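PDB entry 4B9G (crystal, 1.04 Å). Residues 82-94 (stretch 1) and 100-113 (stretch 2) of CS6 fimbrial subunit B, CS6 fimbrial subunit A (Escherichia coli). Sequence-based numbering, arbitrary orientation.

Stretch 1 (82-94) YYIRKDSGAGKFM
Stretch 2 100-113: SFSVKENTSYTFSA

Strand 82-88 runs antiparallel to strand 108-113, their axes 4.4 Å apart at closest and their directions 144° apart. I84 faces A113, R85 faces S112 and K86 faces F111; a beta bulge shifts the register by one, so that S88 faces T110. Paired bonds, R85 N to S112 O and S112 N to R85 O, are both 2.9 Å. At the bulge T110 O accepts from both D87 N (2.8 Å) and S88 N (3.3 Å), while T110 N reaches S88 O at 3.2 Å.

I84, K86, F111 and A113 share one face. I84 (m, m) lays CG2 3.8 Å from F111 CD2, and Y82 (chi1 p) lays CD2 3.4 Å from A113 CB. F111 (chi1 m, chi2 82°) turns its edge toward the face of F93 (chi1 t), centroids 5.6 Å apart. F93 CB sits over the ring of F101 (chi1 p), 3.9 Å from its centroid. K86 (t, t, p, p) suits the margin of this cluster: its CD lies 4.0 Å from F101 CZ, while the chain curls so that NZ donates to G89 O at 2.8 Å.

The other face, with R85, S88, T110 and S112, is polar. R85 (t, t, p) bends at chi3, bringing NE 2.8 Å from D87 OD1 in a salt bridge; D87 (m) uses OD2 to accept from S112 OG (p) at 2.9 Å. S88 and T110, both p, hydrogen-bond through OG and OG1 at 2.7 Å.

G89 (phi/psi 107/135) packs CA 3.8 Å from the Y109 ring centroid; a CB would clash with Y109 CD2. Y109 (m, chi2 72°) extends its hydroxyl between loops: OH donates to A90 O at 2.6 Å and accepts from K104 N at 2.9 Å. K104 begins a type II turn ending at T107 (p), whose OG1 donates to K104 O at 2.7 Å.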

ATOM      1  N   TYR A  82       3.369  -6.440   5.618  1.00  6.31           N
ATOM      2  CA  TYR A  82       2.055  -6.393   4.993  1.00  5.91           C
ATOM      3  C   TYR A  82       2.163  -6.461   3.477  1.00  6.03           C
ATOM      4  O   TYR A  82       3.220  -6.195   2.914  1.00  6.37           O
ATOM      5  CB  TYR A  82       1.289  -5.123   5.398  1.00  5.79           C
ATOM      6  CG  TYR A  82       1.819  -3.852   4.781  1.00  6.06           C
ATOM      7  CD1 TYR A  82       2.878  -3.148   5.345  1.00  6.37           C
ATOM      8  CD2 TYR A  82       1.246  -3.341   3.622  1.00  6.18           C
ATOM      9  CE1 TYR A  82       3.345  -1.978   4.773  1.00  6.39           C
ATOM     10  CE2 TYR A  82       1.694  -2.159   3.053  1.00  5.70           C
ATOM     11  CZ  TYR A  82       2.740  -1.478   3.630  1.00  6.04           C
ATOM     12  OH  TYR A  82       3.144  -0.275   3.068  1.00  7.03           O
ATOM     13  N   TYR A  83       1.038  -6.762   2.826  1.00  5.99           N
ATOM     14  CA  TYR A  83       0.925  -6.648   1.378  1.00  6.08           C
ATOM     15  C   TYR A  83      -0.324  -5.828   1.028  1.00  5.47           C
ATOM     16  O   TYR A  83      -1.224  -5.631   1.863  1.00  5.78           O
ATOM     17  CB  TYR A  83       0.852  -8.019   0.684  1.00  7.58           C
ATOM     18  CG  TYR A  83      -0.353  -8.835   1.023  1.00  7.58           C
ATOM     19  CD1 TYR A  83      -1.532  -8.710   0.305  1.00  8.59           C
ATOM     20  CD2 TYR A  83      -0.311  -9.725   2.095  1.00 10.28           C
ATOM     21  CE1 TYR A  83      -2.638  -9.485   0.646  1.00 11.29           C
ATOM     22  CE2 TYR A  83      -1.397 -10.495   2.434  1.00 11.29           C
ATOM     23  CZ  TYR A  83      -2.556 -10.373   1.717  1.00 10.90           C
ATOM     24  OH  TYR A  83      -3.648 -11.154   2.017  1.00 14.25           O
ATOM     25  N   ILE A  84      -0.391  -5.365  -0.215  1.00  4.83           N
ATOM     26  CA  ILE A  84      -1.524  -4.584  -0.709  1.00  5.10           C
ATOM     27  C   ILE A  84      -2.532  -5.475  -1.455  1.00  5.08           C
ATOM     28  O   ILE A  84      -2.166  -6.212  -2.387  1.00  5.38           O
ATOM     29  CB  ILE A  84      -1.024  -3.453  -1.663  1.00  5.07           C
ATOM     30  CG1 ILE A  84      -0.184  -2.441  -0.873  1.00  6.16           C
ATOM     31  CG2 ILE A  84      -2.188  -2.795  -2.401  1.00  5.52           C
ATOM     32  CD1 ILE A  84      -0.959  -1.522   0.068  1.00  7.35           C
ATOM     33  N   ARG A  85      -3.799  -5.390  -1.053  1.00  5.11           N
ATOM     34  CA  ARG A  85      -4.928  -6.086  -1.669  1.00  5.60           C
ATOM     35  C   ARG A  85      -5.849  -5.036  -2.311  1.00  5.52           C
ATOM     36  O   ARG A  85      -6.146  -4.007  -1.682  1.00  5.89           O
ATOM     37  CB  ARG A  85      -5.700  -6.852  -0.588  1.00  6.54           C
ATOM     38  CG  ARG A  85      -6.827  -7.706  -1.120  1.00  8.09           C
ATOM     39  CD  ARG A  85      -7.558  -8.470  -0.021  1.00  9.59           C
ATOM     40  NE  ARG A  85      -8.367  -7.565   0.788  1.00  8.33           N
ATOM     41  CZ  ARG A  85      -8.650  -7.729   2.079  1.00 11.30           C
ATOM     42  NH1 ARG A  85      -8.206  -8.769   2.764  1.00 12.20           N
ATOM     43  NH2 ARG A  85      -9.374  -6.814   2.693  1.00 12.05           N
ATOM     44  N   LYS A  86      -6.300  -5.282  -3.541  1.00  4.91           N
ATOM     45  CA  LYS A  86      -7.313  -4.407  -4.142  1.00  5.37           C
ATOM     46  C   LYS A  86      -8.692  -4.810  -3.644  1.00  5.26           C
ATOM     47  O   LYS A  86      -9.073  -5.977  -3.775  1.00  5.80           O
ATOM     48  CB  LYS A  86      -7.264  -4.501  -5.667  1.00  5.64           C
ATOM     49  CG  LYS A  86      -8.250  -3.563  -6.346  1.00  6.06           C
ATOM     50  CD  LYS A  86      -8.114  -3.517  -7.878  1.00  7.22           C
ATOM     51  CE  LYS A  86      -8.393  -4.828  -8.592  1.00  7.75           C
ATOM     52  NZ  LYS A  86      -9.815  -5.207  -8.492  1.00  7.75           N
ATOM     53  N   ASP A  87      -9.429  -3.844  -3.105  1.00  5.12           N
ATOM     54  CA  ASP A  87     -10.777  -4.076  -2.602  1.00  5.43           C
ATOM     55  C   ASP A  87     -11.919  -3.521  -3.457  1.00  5.77           C
ATOM     56  O   ASP A  87     -13.076  -3.905  -3.238  1.00  5.81           O
ATOM     57  CB  ASP A  87     -10.907  -3.610  -1.156  1.00  6.54           C
ATOM     58  CG  ASP A  87     -10.193  -4.547  -0.184  1.00  8.22           C
ATOM     59  OD1 ASP A  87      -9.979  -5.731  -0.517  1.00  7.86           O
ATOM     60  OD2 ASP A  87      -9.864  -4.114   0.932  1.00 13.54           O
ATOM     61  N   SER A  88     -11.637  -2.670  -4.429  1.00  5.84           N
ATOM     62  CA  SER A  88     -12.658  -2.281  -5.408  1.00  5.99           C
ATOM     63  C   SER A  88     -11.994  -1.629  -6.606  1.00  6.30           C
ATOM     64  O   SER A  88     -10.884  -1.108  -6.519  1.00  7.04           O
ATOM     65  CB  SER A  88     -13.718  -1.348  -4.827  1.00  7.12           C
ATOM     66  OG  SER A  88     -13.138  -0.095  -4.542  1.00  9.03           O
ATOM     67  N   GLY A  89     -12.709  -1.659  -7.729  1.00  6.25           N
ATOM     68  CA  GLY A  89     -12.267  -1.074  -8.986  1.00  7.44           C
ATOM     69  C   GLY A  89     -11.855  -2.144  -9.990  1.00  7.25           C
ATOM     70  O   GLY A  89     -11.151  -3.090  -9.636  1.00  8.35           O
ATOM     71  N   ALA A  90     -12.266  -2.029 -11.245  1.00  8.18           N
ATOM     72  CA  ALA A  90     -12.054  -3.101 -12.219  1.00  9.78           C
ATOM     73  C   ALA A  90     -10.601  -3.231 -12.681  1.00  8.47           C
ATOM     74  O   ALA A  90      -9.935  -2.227 -12.962  1.00 10.93           O
ATOM     75  CB  ALA A  90     -12.947  -2.879 -13.425  1.00 11.56           C
ATOM     76  N   GLY A  91     -10.118  -4.464 -12.797  1.00  9.14           N
ATOM     77  CA  GLY A  91      -8.822  -4.705 -13.404  1.00  9.21           C
ATOM     78  C   GLY A  91      -8.069  -5.887 -12.817  1.00  9.65           C
ATOM     79  O   GLY A  91      -8.380  -6.353 -11.720  1.00 13.01           O
ATOM     80  N   LYS A  92      -7.033  -6.311 -13.542  1.00 10.43           N
ATOM     81  CA  LYS A  92      -6.267  -7.512 -13.270  1.00 12.73           C
ATOM     82  C   LYS A  92      -5.100  -7.222 -12.314  1.00 13.49           C
ATOM     83  O   LYS A  92      -3.931  -7.176 -12.738  1.00 14.63           O
ATOM     84  CB  LYS A  92      -5.752  -8.119 -14.593  1.00 12.49           C
ATOM     85  CG  LYS A  92      -6.892  -8.548 -15.522  1.00 15.68           C
ATOM     86  CD  LYS A  92      -6.449  -9.040 -16.916  1.00 19.95           C
ATOM     87  CE  LYS A  92      -7.676  -9.359 -17.791  1.00 26.60           C
ATOM     88  NZ  LYS A  92      -7.337  -9.784 -19.162  1.00 35.12           N
ATOM     89  N   PHE A  93      -5.436  -7.075 -11.021  1.00 14.28           N
ATOM     90  CA  PHE A  93      -4.453  -6.887  -9.922  1.00 11.64           C
ATOM     91  C   PHE A  93      -4.410  -8.125  -9.012  1.00 13.57           C
ATOM     92  O   PHE A  93      -5.404  -8.481  -8.387  1.00 19.89           O
ATOM     93  CB  PHE A  93      -4.814  -5.646  -9.071  1.00 11.35           C
ATOM     94  CG  PHE A  93      -3.796  -5.295  -7.988  1.00  8.09           C
ATOM     95  CD1 PHE A  93      -2.704  -4.497  -8.265  1.00  7.97           C
ATOM     96  CD2 PHE A  93      -3.958  -5.740  -6.692  1.00  9.63           C
ATOM     97  CE1 PHE A  93      -1.788  -4.178  -7.283  1.00  9.66           C
ATOM     98  CE2 PHE A  93      -3.051  -5.417  -5.708  1.00 11.49           C
ATOM     99  CZ  PHE A  93      -1.974  -4.629  -5.989  1.00 10.02           C
ATOM    100  N   MET A  94      -3.259  -8.780  -8.956  1.00  9.28           N
ATOM    101  CA  MET A  94      -3.025  -9.879  -8.029  1.00  9.81           C
ATOM    102  C   MET A  94      -2.506  -9.285  -6.727  1.00  8.50           C
ATOM    103  O   MET A  94      -1.605  -8.451  -6.761  1.00  8.06           O
ATOM    104  CB  MET A  94      -1.986 -10.852  -8.609  1.00 10.61           C
ATOM    105  CG  MET A  94      -2.364 -11.508  -9.938  1.00 13.71           C
ATOM    106  SD  MET A  94      -3.822 -12.543  -9.853  1.00 19.09           S
ATOM    107  CE  MET A  94      -3.251 -13.809  -8.725  1.00 24.68           C
ATOM    108  N   SER A 100       2.493  -2.735 -12.858  1.00  8.82           N
ATOM    109  CA  SER A 100       1.306  -1.935 -13.089  1.00  7.88           C
ATOM    110  C   SER A 100       0.184  -2.812 -13.643  1.00  9.67           C
ATOM    111  O   SER A 100       0.429  -3.893 -14.183  1.00 11.85           O
ATOM    112  CB  SER A 100       1.621  -0.788 -14.036  1.00 11.73           C
ATOM    113  OG  SER A 100       2.105  -1.265 -15.282  1.00 15.57           O
ATOM    114  N   PHE A 101      -1.051  -2.326 -13.515  1.00  7.42           N
ATOM    115  CA  PHE A 101      -2.206  -2.993 -14.101  1.00  8.45           C
ATOM    116  C   PHE A 101      -3.118  -1.941 -14.714  1.00  8.37           C
ATOM    117  O   PHE A 101      -3.177  -0.800 -14.267  1.00  7.85           O
ATOM    118  CB  PHE A 101      -2.939  -3.871 -13.081  1.00  9.43           C
ATOM    119  CG  PHE A 101      -3.820  -3.109 -12.102  1.00  8.94           C
ATOM    120  CD1 PHE A 101      -3.284  -2.356 -11.076  1.00  8.48           C
ATOM    121  CD2 PHE A 101      -5.204  -3.192 -12.198  1.00  9.38           C
ATOM    122  CE1 PHE A 101      -4.117  -1.677 -10.176  1.00  9.39           C
ATOM    123  CE2 PHE A 101      -6.042  -2.520 -11.312  1.00  9.58           C
ATOM    124  CZ  PHE A 101      -5.492  -1.765 -10.290  1.00  9.19           C
ATOM    125  N   SER A 102      -3.844  -2.336 -15.759  1.00  8.63           N
ATOM    126  CA  SER A 102      -4.713  -1.416 -16.482  1.00  9.34           C
ATOM    127  C   SER A 102      -5.987  -1.115 -15.689  1.00  8.65           C
ATOM    128  O   SER A 102      -6.635  -2.019 -15.139  1.00  9.82           O
ATOM    129  CB  SER A 102      -5.044  -1.988 -17.862  1.00 11.27           C
ATOM    130  OG  SER A 102      -3.851  -2.109 -18.615  1.00 15.20           O
ATOM    131  N   VAL A 103      -6.340   0.172 -15.661  1.00  8.07           N
ATOM    132  CA  VAL A 103      -7.459   0.708 -14.888  1.00  7.87           C
ATOM    133  C   VAL A 103      -8.418   1.473 -15.790  1.00  9.53           C
ATOM    134  O   VAL A 103      -8.094   1.808 -16.923  1.00 10.79           O
ATOM    135  CB  VAL A 103      -6.972   1.649 -13.749  1.00  7.64           C
ATOM    136  CG1 VAL A 103      -6.187   0.872 -12.705  1.00  8.21           C
ATOM    137  CG2 VAL A 103      -6.164   2.801 -14.286  1.00  7.76           C
ATOM    138  N   LYS A 104      -9.592   1.772 -15.291  1.00  9.41           N
ATOM    139  CA  LYS A 104     -10.621   2.565 -15.935  1.00 11.29           C
ATOM    140  C   LYS A 104     -10.608   4.012 -15.451  1.00 11.61           C
ATOM    141  O   LYS A 104     -10.775   4.288 -14.277  1.00 10.96           O
ATOM    142  CB  LYS A 104     -12.042   1.952 -15.844  1.00 13.70           C
ATOM    143  CG  LYS A 104     -12.211   0.551 -16.332  1.00 23.44           C
ATOM    144  CD  LYS A 104     -13.650   0.003 -16.152  1.00 28.45           C
ATOM    145  CE  LYS A 104     -13.803  -1.335 -16.843  1.00 31.54           C
ATOM    146  NZ  LYS A 104     -13.695  -1.392 -18.282  1.00 37.08           N
ATOM    147  N   GLU A 105     -10.414   4.929 -16.390  1.00 13.33           N
ATOM    148  CA  GLU A 105     -10.346   6.339 -16.004  1.00 14.48           C
ATOM    149  C   GLU A 105     -11.679   6.833 -15.436  1.00 14.43           C
ATOM    150  O   GLU A 105     -12.746   6.327 -15.789  1.00 14.90           O
ATOM    151  CB  GLU A 105      -9.796   7.263 -17.123  1.00 22.36           C
ATOM    152  CG  GLU A 105     -10.499   7.276 -18.461  1.00 25.85           C
ATOM    153  CD  GLU A 105      -9.953   8.374 -19.388  1.00 26.49           C
ATOM    154  OE1 GLU A 105      -8.718   8.400 -19.668  1.00 18.30           O
ATOM    155  OE2 GLU A 105     -10.765   9.217 -19.856  1.00 31.95           O
ATOM    156  N   ASN A 106     -11.586   7.788 -14.512  1.00 14.73           N
ATOM    157  CA  ASN A 106     -12.755   8.415 -13.892  1.00 16.52           C
ATOM    158  C   ASN A 106     -13.577   7.446 -13.076  1.00 17.12           C
ATOM    159  O   ASN A 106     -14.787   7.597 -12.923  1.00 20.71           O
ATOM    160  CB  ASN A 106     -13.624   9.087 -14.936  1.00 19.78           C
ATOM    161  CG  ASN A 106     -12.945  10.274 -15.544  1.00 24.91           C
ATOM    162  OD1 ASN A 106     -12.293  11.049 -14.843  1.00 29.08           O
ATOM    163  ND2 ASN A 106     -13.063  10.416 -16.852  1.00 28.69           N
ATOM    164  N   THR A 107     -12.960   6.397 -12.587  1.00 15.22           N
ATOM    165  CA  THR A 107     -13.539   5.476 -11.659  1.00 17.55           C
ATOM    166  C   THR A 107     -12.653   5.331 -10.442  1.00 14.64           C
ATOM    167  O   THR A 107     -11.478   5.634 -10.446  1.00 14.52           O
ATOM    168  CB  THR A 107     -13.762   4.125 -12.225  1.00 21.52           C
ATOM    169  OG1 THR A 107     -12.522   3.529 -12.434  1.00 19.81           O
ATOM    170  CG2 THR A 107     -14.477   4.163 -13.422  1.00 21.12           C
ATOM    171  N   SER A 108     -13.268   4.841  -9.396  1.00 15.61           N
ATOM    172  CA  SER A 108     -12.586   4.817  -8.102  1.00 14.13           C
ATOM    173  C   SER A 108     -12.056   3.419  -7.749  1.00 11.52           C
ATOM    174  O   SER A 108     -12.671   2.402  -8.073  1.00 14.91           O
ATOM    175  CB  SER A 108     -13.533   5.318  -7.012  1.00 17.97           C
ATOM    176  OG  SER A 108     -13.693   6.729  -7.067  1.00 28.85           O
ATOM    177  N   TYR A 109     -10.909   3.399  -7.074  1.00  9.16           N
ATOM    178  CA  TYR A 109     -10.244   2.176  -6.629  1.00  7.75           C
ATOM    179  C   TYR A 109      -9.952   2.277  -5.138  1.00  7.73           C
ATOM    180  O   TYR A 109      -9.607   3.349  -4.616  1.00  9.16           O
ATOM    181  CB  TYR A 109      -8.913   1.962  -7.396  1.00  6.93           C
ATOM    182  CG  TYR A 109      -9.134   1.557  -8.823  1.00  7.00           C
ATOM    183  CD1 TYR A 109      -9.601   2.472  -9.756  1.00  7.90           C
ATOM    184  CD2 TYR A 109      -8.988   0.231  -9.223  1.00  6.80           C
ATOM    185  CE1 TYR A 109      -9.875   2.088 -11.061  1.00  8.03           C
ATOM    186  CE2 TYR A 109      -9.275  -0.161 -10.536  1.00  7.98           C
ATOM    187  CZ  TYR A 109      -9.746   0.771 -11.440  1.00  7.72           C
ATOM    188  OH  TYR A 109     -10.059   0.408 -12.729  1.00  8.29           O
ATOM    189  N   THR A 110     -10.081   1.156  -4.443  1.00  5.98           N
ATOM    190  CA  THR A 110      -9.686   1.077  -3.052  1.00  5.75           C
ATOM    191  C   THR A 110      -8.772  -0.113  -2.853  1.00  4.91           C
ATOM    192  O   THR A 110      -8.893  -1.132  -3.539  1.00  5.62           O
ATOM    193  CB  THR A 110     -10.877   0.992  -2.085  1.00  7.13           C
ATOM    194  OG1 THR A 110     -11.587  -0.220  -2.314  1.00  8.07           O
ATOM    195  CG2 THR A 110     -11.801   2.211  -2.235  1.00  8.40           C
ATOM    196  N   PHE A 111      -7.845   0.036  -1.913  1.00  4.96           N
ATOM    197  CA  PHE A 111      -6.868  -0.987  -1.574  1.00  5.31           C
ATOM    198  C   PHE A 111      -6.718  -1.026  -0.057  1.00  5.06           C
ATOM    199  O   PHE A 111      -7.012  -0.032   0.635  1.00  6.33           O
ATOM    200  CB  PHE A 111      -5.492  -0.695  -2.202  1.00  5.76           C
ATOM    201  CG  PHE A 111      -5.510  -0.529  -3.710  1.00  5.72           C
ATOM    202  CD1 PHE A 111      -5.865   0.684  -4.291  1.00  6.01           C
ATOM    203  CD2 PHE A 111      -5.135  -1.584  -4.548  1.00  5.93           C
ATOM    204  CE1 PHE A 111      -5.869   0.836  -5.653  1.00  7.53           C
ATOM    205  CE2 PHE A 111      -5.134  -1.433  -5.930  1.00  7.15           C
ATOM    206  CZ  PHE A 111      -5.491  -0.224  -6.485  1.00  7.44           C
ATOM    207  N   SER A 112      -6.259  -2.096   0.515  1.00  5.71           N
ATOM    208  CA  SER A 112      -5.991  -2.355   1.868  1.00  5.76           C
ATOM    209  C   SER A 112      -4.572  -2.913   2.077  1.00  4.62           C
ATOM    210  O   SER A 112      -4.121  -3.755   1.296  1.00  5.65           O
ATOM    211  CB  SER A 112      -7.069  -3.224   2.496  1.00  7.64           C
ATOM    212  OG  SER A 112      -7.084  -4.349   1.799  1.00 14.36           O
ATOM    213  N   ALA A 113      -3.905  -2.467   3.137  1.00  5.00           N
ATOM    214  CA  ALA A 113      -2.651  -3.047   3.615  1.00  4.93           C
ATOM    215  C   ALA A 113      -2.978  -4.146   4.609  1.00  5.06           C
ATOM    216  O   ALA A 113      -3.591  -3.874   5.651  1.00  6.65           O
ATOM    217  CB  ALA A 113      -1.807  -1.957   4.289  1.00  5.37           C
TER
HETATM  218  O   HOH W   1      -9.876  -0.863   0.966  1.00 18.78           O
HETATM  219  O   HOH W   2     -13.454   0.453 -12.203  1.00 17.67           O
HETATM  220  O   HOH W   3      -9.635  -2.157 -15.970  1.00 17.93           O
HETATM  221  O   HOH W   4      -6.418  -4.685 -15.776  1.00 11.68           O